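Local coordinates for thiamin pyrophosphokinase family protein (PDB 3MEL), which probably transfers a pyrophosphate group from ATP to thiamine, making thiamine diphosphate, which it binds along with magnesium, at the interface of chains A and B. Coordinates in Å, arbitrary orientation; residue numbers count along the deposited sequence, not the author numbering. Chains: chain A/B, Thiamin pyrophosphokinase family protein.

The interface of chains A and B. Residues chain A 156-157, 159, 186, 188-189, 211; chain B 107-108.
The start of helix 106-113 of chain B, at B:Asp107, meets chain A strands 155-160, 185-188 and 206-211 and the loop residue A:Ser189. The contact illustrates how one acidic residue can engage a partner's strands with both its backbone and its side chain. On the backbone side, the hydroxyl OG of A:Ser186 donates to the carbonyl O of B:Asp107 at 2.5 Å, in the carbonyl plane on a lone pair, with a C=O...OG angle of 134°. A chi1 of -178° turns the A:Ser186 hydroxyl away from its own backbone N and towards the helix of chain B; A:Cys159 SG makes a weak bond to the same hydroxyl. The carboxylate heads off roughly at right angles to the carbonyl, towards A:Ser189, whose amide N donates to OD2 at 3.1 Å, nearly along the C-O axis and fairly straight (157° at H). The methyl of A:Ala188 lies between the two bonds, near both O and OD2, while that of A:Ala157 comes against CB from another side, and A:Cys159 SG lies 3.9 Å from B:Asp107 CB. The small alanines probably leave room for the aspartate beside the strands. Since the neighbouring B:His108 belongs to the thiamine diphosphate pocket, chain A may help to position that stretch of helix, and the two-fold repeats the contact with the chains exchanged. Beside the other carboxylate oxygen stands the hydroxyl of A:Ser211, its OG 3.7 Å from B:Asp107 OD1.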
loop_
_atom_site.group_PDB
_atom_site.type_symbol
_atom_site.label_atom_id
_atom_site.label_comp_id
_atom_site.label_asym_id
_atom_site.label_seq_id
_atom_site.Cartn_x
_atom_site.Cartn_y
_atom_site.Cartn_z
ATOM N N LEU A 156 4.797 11.760 9.927
ATOM C CA LEU A 156 5.424 12.140 8.671
ATOM C C LEU A 156 6.265 10.961 8.166
ATOM O O LEU A 156 6.858 10.227 8.946
ATOM C CB LEU A 156 6.296 13.382 8.881
ATOM C CG LEU A 156 7.157 13.924 7.732
ATOM C CD1 LEU A 156 6.331 14.315 6.490
ATOM C CD2 LEU A 156 8.020 15.082 8.208
ATOM N N ALA A 157 6.314 10.759 6.862
ATOM C CA ALA A 157 7.033 9.612 6.342
ATOM C C ALA A 157 7.696 9.947 5.025
ATOM O O ALA A 157 7.131 10.643 4.173
ATOM C CB ALA A 157 6.105 8.454 6.175
ATOM N N CYS A 159 8.818 7.847 2.079
ATOM C CA CYS A 159 8.739 6.545 1.451
ATOM C C CYS A 159 9.472 6.630 0.125
ATOM O O CYS A 159 9.021 7.302 -0.793
ATOM C CB CYS A 159 7.274 6.189 1.259
ATOM S SG CYS A 159 6.386 6.136 2.822
ATOM N N SER A 186 10.904 2.651 3.544
ATOM C CA SER A 186 9.844 3.492 4.080
ATOM C C SER A 186 10.228 4.019 5.444
ATOM O O SER A 186 10.037 3.337 6.450
ATOM C CB SER A 186 8.534 2.708 4.184
ATOM O OG SER A 186 7.480 3.528 4.653
ATOM N N ALA A 188 9.064 5.717 8.080
ATOM C CA ALA A 188 7.729 6.011 8.529
ATOM C C ALA A 188 7.750 6.396 9.990
ATOM O O ALA A 188 8.764 6.247 10.656
ATOM C CB ALA A 188 6.861 4.802 8.323
ATOM N N SER A 189 6.625 6.912 10.476
ATOM C CA SER A 189 6.458 7.286 11.887
ATOM C C SER A 189 7.388 8.404 12.359
ATOM O O SER A 189 7.606 8.588 13.544
ATOM C CB SER A 189 6.559 6.060 12.796
ATOM O OG SER A 189 5.736 5.007 12.298
ATOM N N SER A 211 0.080 10.978 8.051
ATOM C CA SER A 211 -0.903 9.990 8.474
ATOM C C SER A 211 -1.285 10.217 9.926
ATOM O O SER A 211 -0.691 11.061 10.590
ATOM C CB SER A 211 -0.329 8.582 8.291
ATOM O OG SER A 211 1.004 8.468 8.803
ATOM N N ASP B 107 2.408 4.384 5.266
ATOM C CA ASP B 107 3.862 4.472 5.396
ATOM C C ASP B 107 4.353 3.263 6.178
ATOM O O ASP B 107 5.522 2.912 6.133
ATOM C CB ASP B 107 4.286 5.785 6.071
ATOM C CG ASP B 107 3.786 5.913 7.506
ATOM O OD1 ASP B 107 2.710 5.366 7.832
ATOM O OD2 ASP B 107 4.470 6.586 8.308
ATOM N N HIS B 108 3.429 2.629 6.884
ATOM C CA HIS B 108 3.740 1.469 7.687
ATOM C C HIS B 108 3.480 0.247 6.835
ATOM O O HIS B 108 4.168 -0.745 6.962
ATOM C CB HIS B 108 2.868 1.440 8.936
ATOM C CG HIS B 108 3.398 0.570 10.026
ATOM N ND1 HIS B 108 3.638 1.040 11.302
ATOM C CD2 HIS B 108 3.730 -0.745 10.040
ATOM C CE1 HIS B 108 4.096 0.050 12.053
ATOM N NE2 HIS B 108 4.161 -1.043 11.312
#